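Local coordinates for sulfonate ABC transporter, periplasmic sulfonate-binding protein SsuA (Methylobacillus flagellatus, PDB 3UIF) that probably captures sulfonates or related sulfate esters in the periplasm and delivers them to an ABC transporter for uptake, at residues 42-47 with 218-223; 34-39 with 46-51. All blocks are in the same frame, centred on the assembly; numbering follows the deposited sequence.

Interaction 1 of 2, residues 42-47 with 218-223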
ATOM      1  N   GLN A  42     -10.252 -22.326 -14.360  1.00 55.28           N
ATOM      2  CA  GLN A  42      -9.213 -22.152 -15.362  1.00 54.84           C
ATOM      3  C   GLN A  42      -8.141 -23.250 -15.333  1.00 55.62           C
ATOM      4  O   GLN A  42      -7.197 -23.214 -16.127  1.00 55.37           O
ATOM      5  CB  GLN A  42      -8.515 -20.821 -15.129  1.00 53.05           C
ATOM      6  CG  GLN A  42      -8.403 -19.962 -16.359  1.00 53.56           C
ATOM      7  CD  GLN A  42      -9.562 -19.013 -16.437  1.00 53.44           C
ATOM      8  OE1 GLN A  42      -9.968 -18.437 -15.426  1.00 51.89           O
ATOM      9  NE2 GLN A  42     -10.112 -18.848 -17.631  1.00 54.99           N
ATOM     10  N   GLY A  43      -8.275 -24.201 -14.409  1.00 56.30           N
ATOM     11  CA  GLY A  43      -7.250 -25.230 -14.188  1.00 57.15           C
ATOM     12  C   GLY A  43      -6.119 -24.779 -13.266  1.00 55.51           C
ATOM     13  O   GLY A  43      -5.048 -25.381 -13.250  1.00 55.93           O
ATOM     14  N   ILE A  44      -6.368 -23.719 -12.498  1.00 54.15           N
ATOM     15  CA  ILE A  44      -5.373 -23.143 -11.608  1.00 52.94           C
ATOM     16  C   ILE A  44      -5.773 -23.301 -10.147  1.00 52.40           C
ATOM     17  O   ILE A  44      -6.874 -22.920  -9.749  1.00 52.80           O
ATOM     18  CB  ILE A  44      -5.142 -21.646 -11.907  1.00 51.14           C
ATOM     19  CG1 ILE A  44      -4.545 -21.472 -13.305  1.00 51.17           C
ATOM     20  CG2 ILE A  44      -4.239 -21.018 -10.848  1.00 49.36           C
ATOM     21  CD1 ILE A  44      -4.536 -20.048 -13.824  1.00 48.33           C
ATOM     22  N   LYS A  45      -4.865 -23.874  -9.361  1.00 52.85           N
ATOM     23  CA  LYS A  45      -5.012 -23.928  -7.920  1.00 53.36           C
ATOM     24  C   LYS A  45      -4.104 -22.899  -7.250  1.00 51.34           C
ATOM     25  O   LYS A  45      -2.875 -23.028  -7.253  1.00 51.38           O
ATOM     26  CB  LYS A  45      -4.712 -25.332  -7.389  1.00 54.80           C
ATOM     27  CG  LYS A  45      -4.859 -25.477  -5.876  1.00 55.30           C
ATOM     28  CD  LYS A  45      -4.427 -26.871  -5.435  1.00 58.17           C
ATOM     29  CE  LYS A  45      -4.459 -27.019  -3.920  1.00 59.06           C
ATOM     30  NZ  LYS A  45      -4.108 -28.422  -3.547  1.00 62.16           N
ATOM     31  N   VAL A  46      -4.722 -21.880  -6.667  1.00 50.17           N
ATOM     32  CA  VAL A  46      -3.986 -20.905  -5.894  1.00 48.98           C
ATOM     33  C   VAL A  46      -3.647 -21.504  -4.543  1.00 49.92           C
ATOM     34  O   VAL A  46      -4.471 -22.184  -3.934  1.00 51.09           O
ATOM     35  CB  VAL A  46      -4.736 -19.558  -5.759  1.00 47.67           C
ATOM     36  CG1 VAL A  46      -6.233 -19.792  -5.605  1.00 48.41           C
ATOM     37  CG2 VAL A  46      -4.187 -18.718  -4.599  1.00 46.59           C
ATOM     38  N   GLU A  47      -2.411 -21.282  -4.115  1.00 49.45           N
ATOM     39  CA  GLU A  47      -1.971 -21.651  -2.789  1.00 50.42           C
ATOM     40  C   GLU A  47      -1.440 -20.431  -2.057  1.00 48.97           C
ATOM     41  O   GLU A  47      -0.573 -19.717  -2.557  1.00 48.14           O
ATOM     42  CB  GLU A  47      -0.891 -22.710  -2.871  1.00 51.99           C
ATOM     43  CG  GLU A  47      -1.424 -24.122  -2.873  1.00 54.62           C
ATOM     44  CD  GLU A  47      -0.305 -25.133  -2.771  1.00 56.37           C
ATOM     45  OE1 GLU A  47       0.741 -24.772  -2.170  1.00 55.58           O
ATOM     46  OE2 GLU A  47      -0.473 -26.272  -3.286  1.00 59.34           O
ATOM     47  N   THR A 218      -0.704 -15.872 -15.906  1.00 45.19           N
ATOM     48  CA  THR A 218      -0.546 -14.551 -15.304  1.00 43.96           C
ATOM     49  C   THR A 218      -1.789 -13.742 -15.609  1.00 43.26           C
ATOM     50  O   THR A 218      -2.343 -13.091 -14.732  1.00 42.14           O
ATOM     51  CB  THR A 218       0.716 -13.817 -15.810  1.00 44.13           C
ATOM     52  OG1 THR A 218       1.887 -14.589 -15.505  1.00 44.58           O
ATOM     53  CG2 THR A 218       0.846 -12.427 -15.156  1.00 42.53           C
ATOM     54  N   GLN A 219      -2.237 -13.826 -16.855  1.00 44.29           N
ATOM     55  CA  GLN A 219      -3.443 -13.142 -17.309  1.00 43.85           C
ATOM     56  C   GLN A 219      -4.686 -13.611 -16.559  1.00 43.74           C
ATOM     57  O   GLN A 219      -5.522 -12.798 -16.172  1.00 43.02           O
ATOM     58  CB  GLN A 219      -3.640 -13.335 -18.809  1.00 45.21           C
ATOM     59  CG  GLN A 219      -4.806 -12.537 -19.373  1.00 45.20           C
ATOM     60  CD  GLN A 219      -4.593 -11.048 -19.238  1.00 44.56           C
ATOM     61  OE1 GLN A 219      -3.704 -10.474 -19.879  1.00 44.96           O
ATOM     62  NE2 GLN A 219      -5.404 -10.404 -18.383  1.00 43.80           N
ATOM     63  N   ALA A 220      -4.799 -14.914 -16.349  1.00 44.57           N
ATOM     64  CA  ALA A 220      -5.958 -15.463 -15.691  1.00 44.44           C
ATOM     65  C   ALA A 220      -6.035 -14.890 -14.277  1.00 43.41           C
ATOM     66  O   ALA A 220      -7.103 -14.472 -13.816  1.00 43.06           O
ATOM     67  CB  ALA A 220      -5.899 -16.977 -15.690  1.00 46.23           C
ATOM     68  N   ILE A 221      -4.879 -14.815 -13.618  1.00 43.18           N
ATOM     69  CA  ILE A 221      -4.771 -14.202 -12.290  1.00 41.69           C
ATOM     70  C   ILE A 221      -5.176 -12.729 -12.258  1.00 40.87           C
ATOM     71  O   ILE A 221      -6.001 -12.324 -11.438  1.00 40.43           O
ATOM     72  CB  ILE A 221      -3.379 -14.444 -11.687  1.00 41.62           C
ATOM     73  CG1 ILE A 221      -3.404 -15.761 -10.938  1.00 43.10           C
ATOM     74  CG2 ILE A 221      -2.972 -13.352 -10.706  1.00 40.63           C
ATOM     75  CD1 ILE A 221      -2.139 -16.544 -11.110  1.00 43.45           C
ATOM     76  N   VAL A 222      -4.604 -11.941 -13.159  1.00 40.88           N
ATOM     77  CA  VAL A 222      -4.949 -10.522 -13.270  1.00 40.07           C
ATOM     78  C   VAL A 222      -6.429 -10.284 -13.616  1.00 40.46           C
ATOM     79  O   VAL A 222      -7.107  -9.484 -12.956  1.00 39.99           O
ATOM     80  CB  VAL A 222      -4.034  -9.778 -14.259  1.00 40.21           C
ATOM     81  CG1 VAL A 222      -4.386  -8.302 -14.267  1.00 39.73           C
ATOM     82  CG2 VAL A 222      -2.565  -9.978 -13.885  1.00 40.12           C
ATOM     83  N   THR A 223      -6.937 -10.977 -14.630  1.00 41.54           N
ATOM     84  CA  THR A 223      -8.352 -10.872 -14.954  1.00 42.02           C
ATOM     85  C   THR A 223      -9.202 -11.226 -13.726  1.00 41.93           C
ATOM     86  O   THR A 223     -10.108 -10.474 -13.364  1.00 41.81           O
ATOM     87  CB  THR A 223      -8.732 -11.752 -16.145  1.00 43.45           C
ATOM     88  OG1 THR A 223      -8.114 -11.237 -17.330  1.00 44.22           O
ATOM     89  CG2 THR A 223     -10.217 -11.773 -16.329  1.00 44.18           C
TER
HETATM   90  O   HOH W   1      -9.115 -15.405 -15.064  1.00 42.42           O
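The methyl group of Ala220 packs against the side chains of Ile44 and Gln42, where a Schellman motif turns helix 35-41 into strand 44-51 in one lobe of a type 2 periplasmic binding protein fold. Gly43 makes the turn with positive phi, and the residues on either side of it, Gln42 and Ile44, both direct CB toward helix 215-233. Ile44 sends its longer branch across: CG1 lies anti to the carbonyl carbon (chi1 -65°), and the extended second torsion carries CD1 to 3.8 Å from Ala220 CB. The aliphatic part of Gln42 meets the same methyl, CG to CB of Ala220 at 4.0 Å, before a bend at chi2 (93°) takes the amide aside. Leu39 and Val8 also touch Ile44, tying the contact to the helix before the turn and to the neighbouring strand. On another face of helix 215-233, turned to helix 308-316, Gln219 NE2 donates to Thr223 OG1 one turn later and also bonds to Phe309 O. No direct hydrogen bond joins the two segments. Instead a water, whose link to Ala220 O is doubtful because it is too short, donates to OE1 of Gln42 at 3.2 Å.

Interaction 2 of 2, residues 34-39 with 46-51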
ATOM      1  N   ALA A  34     -14.430 -14.623  -4.602  1.00 48.42           N
ATOM      2  CA  ALA A  34     -14.675 -15.635  -5.627  1.00 50.09           C
ATOM      3  C   ALA A  34     -13.420 -15.981  -6.438  1.00 48.95           C
ATOM      4  O   ALA A  34     -13.454 -16.878  -7.306  1.00 49.78           O
ATOM      5  CB  ALA A  34     -15.780 -15.149  -6.554  1.00 50.52           C
ATOM      6  N   PHE A  35     -12.326 -15.266  -6.143  1.00 47.01           N
ATOM      7  CA  PHE A  35     -11.033 -15.415  -6.815  1.00 46.28           C
ATOM      8  C   PHE A  35     -10.471 -16.846  -6.861  1.00 47.38           C
ATOM      9  O   PHE A  35     -10.124 -17.310  -7.949  1.00 47.70           O
ATOM     10  CB  PHE A  35     -10.042 -14.438  -6.171  1.00 44.74           C
ATOM     11  CG  PHE A  35      -8.645 -14.435  -6.763  1.00 43.94           C
ATOM     12  CD1 PHE A  35      -8.296 -13.519  -7.746  1.00 42.96           C
ATOM     13  CD2 PHE A  35      -7.648 -15.282  -6.260  1.00 44.22           C
ATOM     14  CE1 PHE A  35      -6.996 -13.473  -8.246  1.00 42.38           C
ATOM     15  CE2 PHE A  35      -6.351 -15.242  -6.759  1.00 43.43           C
ATOM     16  CZ  PHE A  35      -6.020 -14.332  -7.753  1.00 42.69           C
ATOM     17  N   PRO A  36     -10.349 -17.542  -5.693  1.00 48.03           N
ATOM     18  CA  PRO A  36      -9.795 -18.909  -5.768  1.00 49.16           C
ATOM     19  C   PRO A  36     -10.615 -19.792  -6.685  1.00 50.88           C
ATOM     20  O   PRO A  36     -10.059 -20.407  -7.600  1.00 51.48           O
ATOM     21  CB  PRO A  36      -9.890 -19.417  -4.329  1.00 49.95           C
ATOM     22  CG  PRO A  36      -9.834 -18.185  -3.494  1.00 48.18           C
ATOM     23  CD  PRO A  36     -10.564 -17.130  -4.288  1.00 47.79           C
ATOM     24  N   GLU A  37     -11.933 -19.800  -6.466  1.00 51.69           N
ATOM     25  CA  GLU A  37     -12.855 -20.629  -7.235  1.00 53.83           C
ATOM     26  C   GLU A  37     -12.833 -20.360  -8.741  1.00 53.59           C
ATOM     27  O   GLU A  37     -12.828 -21.302  -9.530  1.00 54.89           O
ATOM     28  CB  GLU A  37     -14.267 -20.532  -6.666  1.00 55.03           C
ATOM     29  CG  GLU A  37     -15.337 -21.266  -7.475  1.00 57.30           C
ATOM     30  CD  GLU A  37     -15.041 -22.758  -7.727  1.00 58.88           C
ATOM     31  OE1 GLU A  37     -14.232 -23.383  -6.993  1.00 58.76           O
ATOM     32  OE2 GLU A  37     -15.636 -23.321  -8.680  1.00 61.62           O
ATOM     33  N   GLU A  38     -12.798 -19.093  -9.134  1.00 51.88           N
ATOM     34  CA  GLU A  38     -12.751 -18.715 -10.552  1.00 51.95           C
ATOM     35  C   GLU A  38     -11.470 -19.156 -11.253  1.00 51.66           C
ATOM     36  O   GLU A  38     -11.483 -19.512 -12.451  1.00 52.47           O
ATOM     37  CB  GLU A  38     -12.926 -17.209 -10.713  1.00 51.38           C
ATOM     38  CG  GLU A  38     -14.360 -16.727 -10.494  1.00 51.20           C
ATOM     39  CD  GLU A  38     -14.511 -15.237 -10.731  1.00 53.98           C
ATOM     40  OE1 GLU A  38     -13.481 -14.511 -10.652  1.00 50.19           O
ATOM     41  OE2 GLU A  38     -15.652 -14.791 -11.005  1.00 57.41           O
ATOM     42  N   LEU A  39     -10.364 -19.142 -10.512  1.00 50.72           N
ATOM     43  CA  LEU A  39      -9.103 -19.652 -11.036  1.00 50.68           C
ATOM     44  C   LEU A  39      -9.097 -21.158 -11.153  1.00 52.27           C
ATOM     45  O   LEU A  39      -8.474 -21.708 -12.064  1.00 52.75           O
ATOM     46  CB  LEU A  39      -7.927 -19.153 -10.210  1.00 49.25           C
ATOM     47  CG  LEU A  39      -7.659 -17.685 -10.583  1.00 46.72           C
ATOM     48  CD1 LEU A  39      -6.651 -17.051  -9.637  1.00 45.06           C
ATOM     49  CD2 LEU A  39      -7.202 -17.571 -12.033  1.00 45.10           C
ATOM     50  N   VAL A  46      -4.722 -21.880  -6.667  1.00 50.17           N
ATOM     51  CA  VAL A  46      -3.986 -20.905  -5.894  1.00 48.98           C
ATOM     52  C   VAL A  46      -3.647 -21.504  -4.543  1.00 49.92           C
ATOM     53  O   VAL A  46      -4.471 -22.184  -3.934  1.00 51.09           O
ATOM     54  CB  VAL A  46      -4.736 -19.558  -5.759  1.00 47.67           C
ATOM     55  CG1 VAL A  46      -6.233 -19.792  -5.605  1.00 48.41           C
ATOM     56  CG2 VAL A  46      -4.187 -18.718  -4.599  1.00 46.59           C
ATOM     57  N   GLU A  47      -2.411 -21.282  -4.115  1.00 49.45           N
ATOM     58  CA  GLU A  47      -1.971 -21.651  -2.789  1.00 50.42           C
ATOM     59  C   GLU A  47      -1.440 -20.431  -2.057  1.00 48.97           C
ATOM     60  O   GLU A  47      -0.573 -19.717  -2.557  1.00 48.14           O
ATOM     61  CB  GLU A  47      -0.891 -22.710  -2.871  1.00 51.99           C
ATOM     62  CG  GLU A  47      -1.424 -24.122  -2.873  1.00 54.62           C
ATOM     63  CD  GLU A  47      -0.305 -25.133  -2.771  1.00 56.37           C
ATOM     64  OE1 GLU A  47       0.741 -24.772  -2.170  1.00 55.58           O
ATOM     65  OE2 GLU A  47      -0.473 -26.272  -3.286  1.00 59.34           O
ATOM     66  N   TRP A  48      -1.953 -20.191  -0.866  1.00 49.06           N
ATOM     67  CA  TRP A  48      -1.596 -18.982  -0.160  1.00 48.11           C
ATOM     68  C   TRP A  48      -0.374 -19.195   0.663  1.00 48.88           C
ATOM     69  O   TRP A  48      -0.204 -20.246   1.264  1.00 50.45           O
ATOM     70  CB  TRP A  48      -2.744 -18.508   0.694  1.00 48.07           C
ATOM     71  CG  TRP A  48      -3.989 -18.233  -0.101  1.00 47.55           C
ATOM     72  CD1 TRP A  48      -5.172 -18.963  -0.097  1.00 48.61           C
ATOM     73  CD2 TRP A  48      -4.216 -17.136  -1.061  1.00 46.00           C
ATOM     74  NE1 TRP A  48      -6.093 -18.409  -0.946  1.00 47.89           N
ATOM     75  CE2 TRP A  48      -5.591 -17.312  -1.558  1.00 46.36           C
ATOM     76  CE3 TRP A  48      -3.453 -16.060  -1.532  1.00 44.63           C
ATOM     77  CZ2 TRP A  48      -6.160 -16.437  -2.481  1.00 45.33           C
ATOM     78  CZ3 TRP A  48      -4.035 -15.185  -2.463  1.00 43.64           C
ATOM     79  CH2 TRP A  48      -5.360 -15.370  -2.924  1.00 44.00           C
ATOM     80  N   VAL A  49       0.512 -18.206   0.648  1.00 47.83           N
ATOM     81  CA  VAL A  49       1.671 -18.191   1.522  1.00 48.59           C
ATOM     82  C   VAL A  49       1.533 -16.945   2.408  1.00 48.16           C
ATOM     83  O   VAL A  49       2.064 -15.888   2.097  1.00 47.01           O
ATOM     84  CB  VAL A  49       3.006 -18.212   0.730  1.00 48.97           C
ATOM     85  CG1 VAL A  49       4.193 -18.324   1.674  1.00 50.14           C
ATOM     86  CG2 VAL A  49       3.025 -19.364  -0.277  1.00 49.46           C
ATOM     87  N   PRO A  50       0.785 -17.069   3.509  1.00 49.49           N
ATOM     88  CA  PRO A  50       0.657 -15.966   4.446  1.00 48.34           C
ATOM     89  C   PRO A  50       2.003 -15.640   5.112  1.00 48.99           C
ATOM     90  O   PRO A  50       2.771 -16.536   5.462  1.00 51.21           O
ATOM     91  CB  PRO A  50      -0.326 -16.518   5.482  1.00 51.05           C
ATOM     92  CG  PRO A  50      -0.085 -17.991   5.458  1.00 51.65           C
ATOM     93  CD  PRO A  50       0.135 -18.296   4.010  1.00 49.95           C
ATOM     94  N   ALA A  51       2.287 -14.360   5.270  1.00 49.26           N
ATOM     95  CA  ALA A  51       3.527 -13.936   5.888  1.00 49.36           C
ATOM     96  C   ALA A  51       3.233 -12.912   6.965  1.00 50.60           C
ATOM     97  O   ALA A  51       2.584 -11.906   6.701  1.00 48.44           O
ATOM     98  CB  ALA A  51       4.458 -13.347   4.843  1.00 47.84           C
TER
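The helix-to-strand part of the connection between parallel strands 6-17 and 44-51, in this alpha/beta lobe, is packed by Phe35 and Pro36 against Val46 and Trp48. Helix 35-39 and strand 46-51 run roughly antiparallel, at 144°, with their axes 9.5 Å apart at closest approach. Val46 meets the helix with one branch and Trp48 with the other. At chi1 37°, CG1 sits between the backbone N and the carbonyl carbon and faces Pro36, 3.7 Å from its CA, while CG2 lies anti to the backbone N, over the centre of one face of the indole. Pro36 suits the first helical turn, where its missing N-H costs no helical hydrogen bond. Its CG comes to the edge of that indole, near its plane, 4.2 Å from CZ2 of Trp48; proline ring and side chain of Trp48 cross at about a right angle. The outer corner of the indole continues to Phe35, whose CE2 is 4.0 Å from CH2 of Trp48, the two side chains meeting at a slant. Phe35 is directed there by a first torsion near 180°, and Leu39 CD1 covers part of one face of its ring. Val30 of helix 26-32 touches both aromatic residues, and Ala224 and Ser228 of helix 215-233 close in on Phe35. With no hydrogen bond between the segments, the fit rests on the burial of apolar and aromatic surface.

Overall arrangement
The two contacts sit side by side, their centres 9 Å apart, and share strand 44-51. Along the chain helix 35-41 comes first, then the turn and the strand, with helix 215-233 joining from some 170 residues later. Interaction 2 is therefore local and interaction 1 long-range. Leu39 connects them: its carbonyl oxygen probably accepts a hydrogen bond from Ile44 N at 2.9 Å, and its side chain packs on Ile221. Phe35 CE1 also lies 3.5 Å from Ile221 O. Together helices 35-41 and 215-233 cover one side of the sheet containing strands 6-17 and 44-51, joining distant parts of the sequence in one lobe; the contact centres lie about 22 Å (interaction 1) and 20 Å (interaction 2) from the chain's centre.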